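Local coordinates for protein carboxylesterase SOBER1 (Arabidopsis thaliana, PDB 6AVV) that hydrolyses carboxylic esters with a preference for short acyl chains, has phospholipase A2 activity and restrains the plant hypersensitive response triggered by a bacterial effector, at residues P66-S71 with M164-A169; R5-W10 with E100-C105; T114-L119 with V135-S140; Y121-G126 with P146-K151; E22-Q27 with A36-P41. All coordinates share one frame; numbering follows the deposited sequence.

Interaction 1 (P66-S71 with M164-A169)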
# COMPACT_ATOMS: atom_id res chain seq x y z
N PRO A 66 18.67 1.07 1.69
CA PRO A 66 17.61 0.61 2.59
C PRO A 66 16.96 1.72 3.39
O PRO A 66 17.58 2.75 3.67
CB PRO A 66 18.33 -0.37 3.51
CG PRO A 66 19.45 -0.90 2.68
CD PRO A 66 19.91 0.28 1.87
N PHE A 67 15.70 1.51 3.74
CA PHE A 67 14.92 2.48 4.48
C PHE A 67 14.95 2.13 5.96
O PHE A 67 14.49 1.05 6.35
CB PHE A 67 13.49 2.52 3.98
CG PHE A 67 12.72 3.70 4.49
CD1 PHE A 67 12.67 4.87 3.76
CD2 PHE A 67 12.11 3.65 5.73
CE1 PHE A 67 11.98 5.98 4.24
CE2 PHE A 67 11.41 4.74 6.21
CZ PHE A 67 11.35 5.91 5.47
N LYS A 68 15.47 3.05 6.77
CA LYS A 68 15.57 2.93 8.22
C LYS A 68 14.62 3.91 8.87
O LYS A 68 14.14 4.86 8.24
CB LYS A 68 16.99 3.21 8.70
CG LYS A 68 18.08 2.91 7.68
CD LYS A 68 19.35 3.69 8.01
CE LYS A 68 20.00 4.27 6.75
NZ LYS A 68 21.01 5.33 7.05
N VAL A 69 14.36 3.71 10.17
CA VAL A 69 13.71 4.75 10.94
C VAL A 69 14.56 6.01 10.85
O VAL A 69 15.77 5.99 11.12
CB VAL A 69 13.53 4.31 12.40
CG1 VAL A 69 13.08 5.49 13.26
CG2 VAL A 69 12.52 3.18 12.49
N GLY A 70 13.94 7.11 10.42
CA GLY A 70 14.65 8.35 10.22
C GLY A 70 15.20 8.56 8.84
O GLY A 70 15.83 9.60 8.59
N SER A 71 15.01 7.61 7.92
CA SER A 71 15.49 7.81 6.56
C SER A 71 14.77 9.00 5.93
O SER A 71 13.60 9.25 6.22
CB SER A 71 15.27 6.56 5.71
OG SER A 71 16.29 5.60 5.93
N MET A 164 15.89 -4.40 3.86
CA MET A 164 15.66 -3.43 2.79
C MET A 164 14.79 -2.29 3.28
O MET A 164 15.11 -1.11 3.08
CB MET A 164 14.99 -4.12 1.60
CG MET A 164 15.91 -5.02 0.79
SD MET A 164 17.09 -4.04 -0.14
CE MET A 164 16.01 -3.48 -1.46
N VAL A 165 13.68 -2.63 3.92
CA VAL A 165 12.88 -1.70 4.69
C VAL A 165 12.83 -2.28 6.09
O VAL A 165 12.16 -3.29 6.32
CB VAL A 165 11.48 -1.51 4.09
CG1 VAL A 165 10.69 -0.55 4.95
CG2 VAL A 165 11.63 -0.98 2.67
N LEU A 166 13.60 -1.69 7.00
CA LEU A 166 13.81 -2.32 8.29
C LEU A 166 12.48 -2.57 8.99
O LEU A 166 11.56 -1.75 8.92
CB LEU A 166 14.72 -1.46 9.18
CG LEU A 166 16.23 -1.65 8.95
CD1 LEU A 166 16.64 -1.51 7.48
CD2 LEU A 166 17.02 -0.67 9.79
N PHE A 167 12.38 -3.74 9.63
CA PHE A 167 11.19 -4.05 10.43
C PHE A 167 10.85 -2.91 11.38
O PHE A 167 9.68 -2.57 11.56
CB PHE A 167 11.43 -5.36 11.20
CG PHE A 167 10.25 -5.85 11.98
CD1 PHE A 167 9.14 -6.39 11.34
CD2 PHE A 167 10.26 -5.81 13.36
CE1 PHE A 167 8.07 -6.86 12.06
CE2 PHE A 167 9.18 -6.28 14.09
CZ PHE A 167 8.08 -6.80 13.44
N GLU A 168 11.88 -2.30 11.98
CA GLU A 168 11.70 -1.15 12.87
C GLU A 168 10.95 -0.01 12.18
O GLU A 168 10.16 0.69 12.81
CB GLU A 168 13.08 -0.68 13.33
CG GLU A 168 13.11 0.20 14.56
CD GLU A 168 14.54 0.59 14.93
OE1 GLU A 168 15.32 0.91 14.01
OE2 GLU A 168 14.87 0.56 16.13
N ALA A 169 11.20 0.20 10.88
CA ALA A 169 10.48 1.23 10.15
C ALA A 169 9.02 0.85 9.94
O ALA A 169 8.14 1.73 9.95
CB ALA A 169 11.16 1.50 8.81
O HOH W 1 15.94 2.03 11.86
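Phe67 is bonded to Met164 and Leu166 through the backbone. Phe67 N donates to Met164 O at 2.8 Å. Leu166 N returns a bond to Phe67 O at 3.0 Å, with an N-H...O angle of 168°. Together they make a single bridge between Phe67 and Val165. A water accepts from Val69 N at 2.9 Å and lies very close to Glu168 OE1, to which it donates. Within 66-71, a type II turn runs from Lys68 to Ser71. Ser71 OG accepts from Lys68 N and also bonds Glu64, and Ser71 CB lies over one face of the Phe67 ring.

The packing lies round these bonds. Phe67 holds CG anti to its backbone nitrogen (chi1 -168°), which carries the ring to Ala169. Ala169 CB meets the ring edge in its plane, 3.9 Å from Phe67 CD2. Trp134 stacks on the same ring. Leu166 CD2 sits 4.0 Å from Lys68 CB, and Val69 CG2 rests 3.4 Å from Glu168 O at the start of helix 167-171.

Asp162 and His194, members of the charge relay system by similarity, are close by. Asp162 OD1 accepts from the backbone nitrogens of Met164 and Val165, and Val165 touches His194. The loop 66-71 is therefore bonded through main-chain atoms to the chain that follows the probable catalytic aspartate, while Phe67, Val69, Leu166 and Ala169 pack beside these bonds.

Interaction 2 (R5-W10 with E100-C105)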
# COMPACT_ATOMS: atom_id res chain seq x y z
N ARG A 5 -19.71 -6.17 -6.47
CA ARG A 5 -18.43 -5.98 -7.16
C ARG A 5 -17.35 -5.60 -6.16
O ARG A 5 -17.51 -4.67 -5.37
CB ARG A 5 -18.57 -4.90 -8.23
CG ARG A 5 -17.29 -4.65 -8.99
CD ARG A 5 -17.49 -3.65 -10.10
NE ARG A 5 -16.24 -3.33 -10.78
CZ ARG A 5 -15.78 -3.96 -11.85
NH1 ARG A 5 -16.48 -4.97 -12.38
NH2 ARG A 5 -14.63 -3.60 -12.40
N THR A 6 -16.23 -6.32 -6.21
CA THR A 6 -15.06 -6.03 -5.40
C THR A 6 -13.94 -5.59 -6.33
O THR A 6 -13.76 -6.16 -7.40
CB THR A 6 -14.62 -7.25 -4.59
OG1 THR A 6 -15.69 -7.66 -3.73
CG2 THR A 6 -13.40 -6.93 -3.73
N PHE A 7 -13.19 -4.57 -5.91
CA PHE A 7 -12.11 -4.02 -6.72
C PHE A 7 -10.84 -4.01 -5.89
O PHE A 7 -10.85 -3.50 -4.77
CB PHE A 7 -12.44 -2.60 -7.18
CG PHE A 7 -11.36 -1.95 -7.98
CD1 PHE A 7 -11.14 -2.31 -9.30
CD2 PHE A 7 -10.57 -0.96 -7.42
CE1 PHE A 7 -10.15 -1.70 -10.03
CE2 PHE A 7 -9.58 -0.35 -8.17
CZ PHE A 7 -9.38 -0.73 -9.47
N ILE A 8 -9.77 -4.57 -6.43
CA ILE A 8 -8.49 -4.65 -5.74
C ILE A 8 -7.45 -3.98 -6.62
O ILE A 8 -7.18 -4.45 -7.74
CB ILE A 8 -8.09 -6.10 -5.43
CG1 ILE A 8 -9.19 -6.77 -4.60
CG2 ILE A 8 -6.79 -6.12 -4.66
CD1 ILE A 8 -8.90 -8.21 -4.30
N LEU A 9 -6.88 -2.89 -6.13
CA LEU A 9 -5.80 -2.18 -6.80
C LEU A 9 -4.50 -2.63 -6.17
O LEU A 9 -4.33 -2.51 -4.95
CB LEU A 9 -5.96 -0.67 -6.66
CG LEU A 9 -4.93 0.22 -7.35
CD1 LEU A 9 -5.03 0.01 -8.84
CD2 LEU A 9 -5.14 1.68 -6.96
N TRP A 10 -3.58 -3.14 -6.97
CA TRP A 10 -2.29 -3.58 -6.46
C TRP A 10 -1.19 -2.69 -7.01
O TRP A 10 -1.06 -2.54 -8.23
CB TRP A 10 -2.02 -5.04 -6.85
CG TRP A 10 -0.76 -5.54 -6.22
CD1 TRP A 10 0.52 -5.29 -6.64
CD2 TRP A 10 -0.65 -6.35 -5.05
NE1 TRP A 10 1.41 -5.90 -5.80
CE2 TRP A 10 0.73 -6.57 -4.82
CE3 TRP A 10 -1.57 -6.94 -4.19
CZ2 TRP A 10 1.19 -7.32 -3.75
CZ3 TRP A 10 -1.11 -7.70 -3.12
CH2 TRP A 10 0.26 -7.88 -2.91
N GLU A 100 -16.60 0.80 0.03
CA GLU A 100 -16.19 -0.20 1.01
C GLU A 100 -15.85 -1.55 0.38
O GLU A 100 -15.42 -2.46 1.09
CB GLU A 100 -17.29 -0.37 2.07
CG GLU A 100 -17.72 0.94 2.72
CD GLU A 100 -17.93 0.81 4.23
OE1 GLU A 100 -16.94 0.63 4.96
OE2 GLU A 100 -19.10 0.89 4.67
N ASN A 101 -16.05 -1.69 -0.93
CA ASN A 101 -15.63 -2.87 -1.67
C ASN A 101 -14.34 -2.62 -2.44
O ASN A 101 -13.96 -3.44 -3.28
CB ASN A 101 -16.74 -3.30 -2.63
CG ASN A 101 -18.01 -3.73 -1.90
OD1 ASN A 101 -17.96 -4.09 -0.73
ND2 ASN A 101 -19.14 -3.68 -2.59
N VAL A 102 -13.67 -1.50 -2.18
CA VAL A 102 -12.41 -1.14 -2.81
C VAL A 102 -11.27 -1.43 -1.84
O VAL A 102 -11.30 -0.99 -0.68
CB VAL A 102 -12.39 0.33 -3.23
CG1 VAL A 102 -11.00 0.75 -3.71
CG2 VAL A 102 -13.43 0.59 -4.31
N PHE A 103 -10.27 -2.15 -2.31
CA PHE A 103 -9.10 -2.48 -1.51
C PHE A 103 -7.86 -2.07 -2.27
O PHE A 103 -7.77 -2.31 -3.48
CB PHE A 103 -9.04 -3.96 -1.17
CG PHE A 103 -10.19 -4.43 -0.35
CD1 PHE A 103 -11.39 -4.75 -0.96
CD2 PHE A 103 -10.09 -4.49 1.03
CE1 PHE A 103 -12.49 -5.16 -0.20
CE2 PHE A 103 -11.18 -4.89 1.80
CZ PHE A 103 -12.37 -5.23 1.17
N ILE A 104 -6.93 -1.44 -1.57
CA ILE A 104 -5.65 -1.02 -2.13
C ILE A 104 -4.57 -1.82 -1.43
O ILE A 104 -4.52 -1.83 -0.19
CB ILE A 104 -5.42 0.49 -1.94
CG1 ILE A 104 -6.72 1.28 -2.14
CG2 ILE A 104 -4.31 1.00 -2.85
CD1 ILE A 104 -7.34 1.07 -3.49
N CYS A 105 -3.70 -2.47 -2.20
CA CYS A 105 -2.59 -3.24 -1.66
C CYS A 105 -1.32 -2.85 -2.38
O CYS A 105 -1.35 -2.42 -3.53
CB CYS A 105 -2.77 -4.75 -1.85
SG CYS A 105 -4.42 -5.35 -1.47
O HOH W 2 -19.60 -2.74 -5.07
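Phe7 to Trp10 and Val102 to Cys105 run side by side as neighbouring strands of the parallel sheet in this alpha/beta hydrolase. Their axes approach to 4.7 Å at an angle of 17°. Four backbone hydrogen bonds join them, from Phe7 N to Asn101 O at one end to Cys105 N to Leu9 O at the other.

Side chains alternate between the two faces. Phe7, Leu9, Val102 and Ile104 share one face, which helix 75-94 covers. Phe7 and Val102 lie alongside each other and point the same way. Phe7 CG and Val102 CG1 are each anti to the backbone nitrogen (chi1 178° and 172°), and Val102 CG1 reaches the ring edge 4.1 Å from Phe7 CD2. Leu9 and Ile104 are also side by side, although Ile104 has a second conformer.

Ile8, Trp10, Phe103 and Cys105 share the other face, where helix 198-212 packs. Thr6 CG2 approaches the Phe103 ring obliquely, 4.1 Å from Phe103 CE1. Ile8 CG2 touches Cys105 SG at 4.0 Å. The sulfur also makes an oblique contact with the six-membered ring of Trp10.

Beyond the start of the strands, one water accepts from Asn101 ND2 at 2.7 Å and donates to Arg5 O. The Arg5 side chain turns away to a salt bridge with Glu92. At the opposite end, Cys105 CB presses on the indole, 3.4 Å from Trp10 CE3.

Interaction 3 (T114-L119 with V135-S140)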
# COMPACT_ATOMS: atom_id res chain seq x y z
N THR A 114 0.28 2.88 -1.00
CA THR A 114 -1.01 2.40 -0.51
C THR A 114 -1.41 3.17 0.73
O THR A 114 -2.54 3.68 0.82
CB THR A 114 -0.94 0.91 -0.20
OG1 THR A 114 -0.92 0.17 -1.43
CG2 THR A 114 -2.17 0.48 0.57
N LEU A 115 -0.51 3.24 1.70
CA LEU A 115 -0.80 3.95 2.95
C LEU A 115 -1.20 5.39 2.67
O LEU A 115 -2.24 5.87 3.14
CB LEU A 115 0.45 3.88 3.83
CG LEU A 115 0.45 3.76 5.35
CD1 LEU A 115 1.23 4.93 5.95
CD2 LEU A 115 -0.92 3.56 5.95
N ALA A 116 -0.37 6.10 1.90
CA ALA A 116 -0.65 7.51 1.61
C ALA A 116 -1.97 7.67 0.88
O ALA A 116 -2.74 8.59 1.17
CB ALA A 116 0.49 8.11 0.79
N SER A 117 -2.24 6.80 -0.09
CA SER A 117 -3.44 6.93 -0.91
C SER A 117 -4.70 6.71 -0.09
O SER A 117 -5.68 7.44 -0.26
CB SER A 117 -3.37 5.95 -2.06
OG SER A 117 -2.31 6.30 -2.92
N VAL A 118 -4.69 5.70 0.78
CA VAL A 118 -5.88 5.41 1.56
C VAL A 118 -6.17 6.53 2.55
O VAL A 118 -7.31 6.98 2.69
CB VAL A 118 -5.73 4.06 2.27
CG1 VAL A 118 -6.78 3.92 3.36
CG2 VAL A 118 -5.83 2.93 1.26
N LEU A 119 -5.13 6.99 3.25
CA LEU A 119 -5.33 7.95 4.33
C LEU A 119 -5.71 9.33 3.83
O LEU A 119 -6.20 10.16 4.61
CB LEU A 119 -4.06 8.05 5.17
CG LEU A 119 -3.69 6.75 5.89
CD1 LEU A 119 -2.39 6.93 6.64
CD2 LEU A 119 -4.82 6.29 6.80
N VAL A 135 6.15 4.59 6.13
CA VAL A 135 5.29 5.77 6.15
C VAL A 135 6.01 6.87 5.36
O VAL A 135 7.16 7.20 5.70
CB VAL A 135 4.88 6.20 7.56
CG1 VAL A 135 5.54 5.37 8.63
CG2 VAL A 135 4.96 7.70 7.79
N PRO A 136 5.43 7.36 4.25
CA PRO A 136 6.18 8.20 3.31
C PRO A 136 5.96 9.69 3.50
O PRO A 136 6.29 10.47 2.59
CB PRO A 136 5.64 7.74 1.95
CG PRO A 136 4.21 7.46 2.25
CD PRO A 136 4.16 6.90 3.66
N PHE A 137 5.42 10.09 4.65
CA PHE A 137 5.27 11.50 5.00
C PHE A 137 5.46 11.65 6.51
O PHE A 137 5.53 10.66 7.24
CB PHE A 137 3.92 12.09 4.57
CG PHE A 137 2.77 11.11 4.55
CD1 PHE A 137 2.36 10.47 5.71
CD2 PHE A 137 1.99 10.97 3.40
CE1 PHE A 137 1.28 9.60 5.69
CE2 PHE A 137 0.89 10.13 3.39
CZ PHE A 137 0.53 9.44 4.54
N THR A 138 5.54 12.90 6.97
CA THR A 138 5.68 13.14 8.40
C THR A 138 4.31 13.37 9.03
O THR A 138 3.28 13.44 8.34
CB THR A 138 6.58 14.34 8.68
OG1 THR A 138 5.95 15.54 8.22
CG2 THR A 138 7.91 14.17 7.99
N SER A 139 4.29 13.53 10.36
CA SER A 139 3.05 13.70 11.09
C SER A 139 2.32 14.99 10.72
O SER A 139 1.13 15.13 11.02
CB SER A 139 3.31 13.67 12.61
OG SER A 139 4.23 14.68 12.99
N SER A 140 3.01 15.92 10.05
CA SER A 140 2.37 17.16 9.60
C SER A 140 1.22 16.91 8.64
O SER A 140 0.34 17.77 8.50
CB SER A 140 3.40 18.07 8.93
OG SER A 140 4.47 18.37 9.81
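Ala116 and Phe137 make the tightest contact here. The methyl group Ala116 CB approaches the ring obliquely, 3.3 Å from Phe137 CE2. Ala116 CA is also near, at 3.5 Å from Phe137 CE2, so the ring end rests against the helix backbone as well as the methyl. Phe137 has an unusual first torsion (chi1 30°), away from the staggered positions. The ring points in toward the helix, and Leu119 CD1 comes to its edge near the plane, 4.4 Å from Phe137 CZ. Pro136 CG lies over one face of the same ring, offset toward the rim.

Helix 109-119 follows the serine nucleophile assigned by similarity, as expected behind the nucleophile elbow of an alpha/beta hydrolase. The loop 135-140 comes after strand 127-131 and packs against that helix. Helix 75-94 borders the same packing: Val82 touches Ala116, Val78 touches Pro136 and Glu75 touches Phe137.

Pro136 also reaches the helix directly, with its CG 4.0 Å from Ala116 CB. One turn earlier than Leu119, Leu115 lies alongside Val135, and the two side chains point the same way. Leu115 CD1 is the branch that touches, 4.2 Å from Val135 CB. The same methyl is 4.2 Å from Pro136 CD. Val135 extends further, to Ala173 and Phe176 of helix 173-179.

Interaction 4 (Y121-G126 with P146-K151)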
# COMPACT_ATOMS: atom_id res chain seq x y z
N TYR A 121 -7.72 9.63 1.00
CA TYR A 121 -8.90 9.52 0.17
C TYR A 121 -10.13 10.04 0.92
O TYR A 121 -10.29 9.75 2.11
CB TYR A 121 -9.13 8.08 -0.28
CG TYR A 121 -10.04 8.03 -1.49
CD1 TYR A 121 -11.33 7.55 -1.37
CD2 TYR A 121 -9.62 8.52 -2.71
CE1 TYR A 121 -12.19 7.54 -2.46
CE2 TYR A 121 -10.46 8.52 -3.81
CZ TYR A 121 -11.75 8.04 -3.67
OH TYR A 121 -12.61 8.02 -4.76
N PRO A 122 -11.00 10.79 0.26
CA PRO A 122 -12.12 11.44 0.98
C PRO A 122 -13.17 10.48 1.52
O PRO A 122 -13.97 10.90 2.36
CB PRO A 122 -12.73 12.37 -0.08
CG PRO A 122 -11.62 12.59 -1.08
CD PRO A 122 -10.87 11.29 -1.12
N LYS A 123 -13.20 9.23 1.06
CA LYS A 123 -14.18 8.25 1.48
C LYS A 123 -13.51 7.07 2.16
O LYS A 123 -12.33 6.76 1.91
CB LYS A 123 -15.01 7.76 0.28
CG LYS A 123 -15.76 8.88 -0.40
CD LYS A 123 -16.48 8.41 -1.64
CE LYS A 123 -17.17 9.58 -2.32
NZ LYS A 123 -17.88 9.15 -3.55
N THR A 124 -14.26 6.43 3.06
CA THR A 124 -13.83 5.17 3.65
C THR A 124 -13.79 4.09 2.58
O THR A 124 -14.74 3.93 1.82
CB THR A 124 -14.80 4.73 4.74
OG1 THR A 124 -15.02 5.81 5.66
CG2 THR A 124 -14.27 3.52 5.48
N LEU A 125 -12.70 3.34 2.54
CA LEU A 125 -12.56 2.26 1.58
C LEU A 125 -12.64 0.93 2.31
O LEU A 125 -12.74 0.88 3.54
CB LEU A 125 -11.24 2.42 0.80
CG LEU A 125 -11.10 3.72 0.01
CD1 LEU A 125 -9.69 3.82 -0.58
CD2 LEU A 125 -12.15 3.82 -1.10
N GLY A 126 -12.61 -0.17 1.55
CA GLY A 126 -12.62 -1.48 2.18
C GLY A 126 -11.39 -1.71 3.02
O GLY A 126 -11.46 -2.27 4.12
N PRO A 146 -8.78 13.06 5.46
CA PRO A 146 -10.23 13.25 5.53
C PRO A 146 -10.86 12.41 6.63
O PRO A 146 -10.36 11.35 7.02
CB PRO A 146 -10.71 12.80 4.15
CG PRO A 146 -9.54 13.00 3.26
CD PRO A 146 -8.34 12.66 4.12
N GLU A 147 -11.98 12.91 7.15
CA GLU A 147 -12.65 12.25 8.26
C GLU A 147 -12.95 10.78 7.95
O GLU A 147 -12.73 9.90 8.79
CB GLU A 147 -13.94 13.01 8.60
CG GLU A 147 -14.71 12.38 9.74
CD GLU A 147 -15.99 13.12 10.06
OE1 GLU A 147 -16.18 14.25 9.56
OE2 GLU A 147 -16.81 12.57 10.82
N GLU A 148 -13.48 10.50 6.76
CA GLU A 148 -13.87 9.13 6.44
C GLU A 148 -12.65 8.24 6.22
O GLU A 148 -12.75 7.02 6.41
CB GLU A 148 -14.75 9.10 5.20
CG GLU A 148 -16.20 9.49 5.41
CD GLU A 148 -17.07 9.10 4.21
OE1 GLU A 148 -16.87 8.00 3.63
OE2 GLU A 148 -17.96 9.90 3.85
N ALA A 149 -11.53 8.81 5.80
CA ALA A 149 -10.34 8.01 5.53
C ALA A 149 -9.82 7.34 6.79
O ALA A 149 -9.29 6.23 6.74
CB ALA A 149 -9.24 8.87 4.91
N LYS A 150 -9.97 7.99 7.94
CA LYS A 150 -9.47 7.40 9.17
C LYS A 150 -10.23 6.14 9.57
O LYS A 150 -9.74 5.40 10.43
CB LYS A 150 -9.54 8.43 10.29
CG LYS A 150 -8.72 9.66 9.99
CD LYS A 150 -8.90 10.69 11.09
CE LYS A 150 -7.92 11.82 10.95
NZ LYS A 150 -8.07 12.75 12.11
N LYS A 151 -11.38 5.87 8.96
CA LYS A 151 -12.13 4.65 9.23
C LYS A 151 -11.74 3.48 8.34
O LYS A 151 -12.20 2.36 8.58
CB LYS A 151 -13.63 4.92 9.10
CG LYS A 151 -14.08 6.12 9.94
CD LYS A 151 -15.56 6.39 9.78
CE LYS A 151 -15.92 7.76 10.34
NZ LYS A 151 -17.37 7.88 10.65
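Thr124 and Glu148 grip each other twice. Thr124 OG1 donates to Glu148 O at 2.7 Å, tilted 33° from the carbonyl plane. Thr124 N donates to Glu148 OE1 at 3.1 Å, on the anti side of the carboxylate. The two side chains cross at about a right angle. Lys151 N also bonds Glu148 O, and it arrives from the opposite face of that carbonyl to Thr124 OG1.

With chi1 of Thr124 at -51° the hydroxyl lies beside the backbone nitrogen, on the side where Glu148 O sits. Next to this, Ala149 CB packs 3.1 Å from Tyr121 O, and Pro146 CB lies 3.7 Å from Pro122 CA. Tyr121 points its ring elsewhere: its OH bonds Asp90 and its ring meets His86 edge-to-face, both on helix 75-94.

The contact joins the loop between helix 109-119 and strand 127-131 to the short 3-10 turn that precedes strand 154-159.

Interaction 5 (E22-Q27 with A36-P41)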
# COMPACT_ATOMS: atom_id res chain seq x y z
N GLU A 22 0.66 -9.17 -11.91
CA GLU A 22 -0.71 -9.64 -12.12
C GLU A 22 -0.94 -11.09 -11.70
O GLU A 22 -2.03 -11.39 -11.20
CB GLU A 22 -1.11 -9.44 -13.59
CG GLU A 22 -1.38 -7.98 -13.89
CD GLU A 22 -1.67 -7.69 -15.34
OE1 GLU A 22 -1.26 -8.49 -16.20
OE2 GLU A 22 -2.29 -6.63 -15.61
N PRO A 23 0.03 -12.01 -11.82
CA PRO A 23 -0.24 -13.38 -11.34
C PRO A 23 -0.49 -13.51 -9.85
O PRO A 23 -0.94 -14.58 -9.41
CB PRO A 23 1.03 -14.15 -11.76
CG PRO A 23 1.50 -13.41 -12.98
CD PRO A 23 1.25 -11.96 -12.64
N ILE A 24 -0.21 -12.47 -9.06
CA ILE A 24 -0.61 -12.48 -7.66
C ILE A 24 -2.08 -12.85 -7.52
O ILE A 24 -2.48 -13.57 -6.59
CB ILE A 24 -0.33 -11.11 -7.02
CG1 ILE A 24 1.15 -10.97 -6.72
CG2 ILE A 24 -1.14 -10.93 -5.72
CD1 ILE A 24 1.51 -9.59 -6.25
N GLN A 25 -2.92 -12.39 -8.45
CA GLN A 25 -4.35 -12.62 -8.32
C GLN A 25 -4.68 -14.11 -8.34
O GLN A 25 -5.68 -14.52 -7.74
CB GLN A 25 -5.12 -11.87 -9.40
CG GLN A 25 -4.96 -12.42 -10.80
CD GLN A 25 -5.51 -11.47 -11.85
OE1 GLN A 25 -6.70 -11.49 -12.17
NE2 GLN A 25 -4.64 -10.63 -12.40
N THR A 26 -3.86 -14.93 -9.00
CA THR A 26 -4.13 -16.36 -9.02
C THR A 26 -3.90 -17.03 -7.68
O THR A 26 -4.29 -18.19 -7.52
CB THR A 26 -3.29 -17.08 -10.08
OG1 THR A 26 -1.92 -17.14 -9.67
CG2 THR A 26 -3.40 -16.36 -11.42
N GLN A 27 -3.26 -16.35 -6.73
CA GLN A 27 -3.08 -16.90 -5.39
C GLN A 27 -4.30 -16.67 -4.51
O GLN A 27 -4.38 -17.26 -3.42
CB GLN A 27 -1.84 -16.29 -4.73
CG GLN A 27 -0.55 -16.65 -5.43
CD GLN A 27 -0.43 -18.14 -5.66
OE1 GLN A 27 -0.44 -18.93 -4.72
NE2 GLN A 27 -0.34 -18.54 -6.93
N ALA A 36 -13.51 -11.01 -7.74
CA ALA A 36 -13.07 -9.62 -7.66
C ALA A 36 -12.40 -9.16 -8.95
O ALA A 36 -11.82 -9.95 -9.70
CB ALA A 36 -12.10 -9.44 -6.49
N SER A 37 -12.50 -7.86 -9.19
CA SER A 37 -11.84 -7.19 -10.31
C SER A 37 -10.52 -6.60 -9.82
O SER A 37 -10.50 -5.85 -8.85
CB SER A 37 -12.73 -6.09 -10.88
OG SER A 37 -14.10 -6.45 -10.86
N TRP A 38 -9.44 -6.94 -10.51
CA TRP A 38 -8.11 -6.49 -10.11
C TRP A 38 -7.56 -5.48 -11.11
O TRP A 38 -7.87 -5.52 -12.31
CB TRP A 38 -7.11 -7.66 -10.04
CG TRP A 38 -7.39 -8.71 -9.04
CD1 TRP A 38 -8.38 -9.65 -9.08
CD2 TRP A 38 -6.64 -8.97 -7.85
NE1 TRP A 38 -8.29 -10.46 -7.98
CE2 TRP A 38 -7.23 -10.07 -7.21
CE3 TRP A 38 -5.50 -8.38 -7.27
CZ2 TRP A 38 -6.74 -10.60 -6.01
CZ3 TRP A 38 -5.02 -8.90 -6.08
CH2 TRP A 38 -5.64 -10.00 -5.46
N LEU A 39 -6.72 -4.58 -10.61
CA LEU A 39 -6.00 -3.65 -11.47
C LEU A 39 -4.57 -3.55 -10.98
O LEU A 39 -4.33 -3.32 -9.80
CB LEU A 39 -6.66 -2.27 -11.47
CG LEU A 39 -6.53 -1.36 -12.71
CD1 LEU A 39 -5.90 -0.03 -12.37
CD2 LEU A 39 -5.81 -2.04 -13.87
N PHE A 40 -3.62 -3.73 -11.90
CA PHE A 40 -2.19 -3.69 -11.60
C PHE A 40 -1.56 -2.60 -12.47
O PHE A 40 -1.00 -2.90 -13.54
CB PHE A 40 -1.52 -5.03 -11.88
CG PHE A 40 -1.90 -6.14 -10.94
CD1 PHE A 40 -1.05 -6.52 -9.92
CD2 PHE A 40 -3.12 -6.82 -11.08
CE1 PHE A 40 -1.38 -7.55 -9.05
CE2 PHE A 40 -3.45 -7.85 -10.21
CZ PHE A 40 -2.59 -8.20 -9.19
N PRO A 41 -1.61 -1.34 -12.05
CA PRO A 41 -1.04 -0.26 -12.85
C PRO A 41 0.48 -0.28 -12.79
O PRO A 41 1.10 -0.94 -11.95
CB PRO A 41 -1.60 1.00 -12.21
CG PRO A 41 -1.77 0.61 -10.76
CD PRO A 41 -2.23 -0.84 -10.81
O HOH W 3 -4.17 -5.05 -14.37
O HOH W 4 -6.21 -7.91 -13.08
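Gln25 and Phe40 meet through contrasting first torsions. Gln25 CG sits between its backbone nitrogen and carbonyl carbon (chi1 71°). The chain beyond it brings Gln25 NE2 to 3.7 Å from Phe40 CE2 and within bonding distance of Glu22 O. Phe40 CG stands beside its own nitrogen (chi1 -70°) and turns the ring under Glu22. Glu22 CA lies 3.6 Å from the Phe40 ring centroid, only 3° off the normal. Glu22 CG adds to this over the rim, 3.5 Å from Phe40 CD2. The Glu22 carboxylate stands nearly perpendicular to the ring. The backbone of Gln25 puts its CB over the face of the Trp38 five-membered ring, 3.6 Å from the centroid, as a CH-pi contact.

Strand 37-39 is the outermost strand on its side of the parallel sheet of this alpha/beta hydrolase. The helically wound segment 22-27 covers Trp38 of this strand and Phe40 just after it. Trp10 of the neighbouring strand 7-11 also meets Phe40.

Ile24 fills in beside both rings, with Ile24 CB 4.2 Å from Phe40 CE1. The Gln25 amide is nearly parallel to the Phe40 ring. Gln25 NE2 donates to Glu22 O at 3.0 Å, from above that carbonyl's plane, which ties the amide to its own backbone turn. Gln25 N reaches the same oxygen from the opposite face, so two donors hold it. One water accepts from Phe40 N at 2.9 Å and donates to Glu22 OE2.

Interactions 2 and 5 share the parallel sheet, since strand 7-11 lies between strands 37-39 and 102-107. Their centres are about 10 Å apart, and interaction 5 is nested within the loop closed by interaction 2. Interaction 2 touches interaction 3 where strand 102-107 leads into helix 109-119, and touches interaction 4 near strand 127-131. Interactions 3 and 4 alternate along the chain, with centres about 13 Å apart. Both are nested inside interaction 1, which lies across the chain's centre from interactions 2 and 5. Interaction 1 borders the probable catalytic aspartate and histidine. The contacts thus connect the sheet, its helices and the loops near the probable active site.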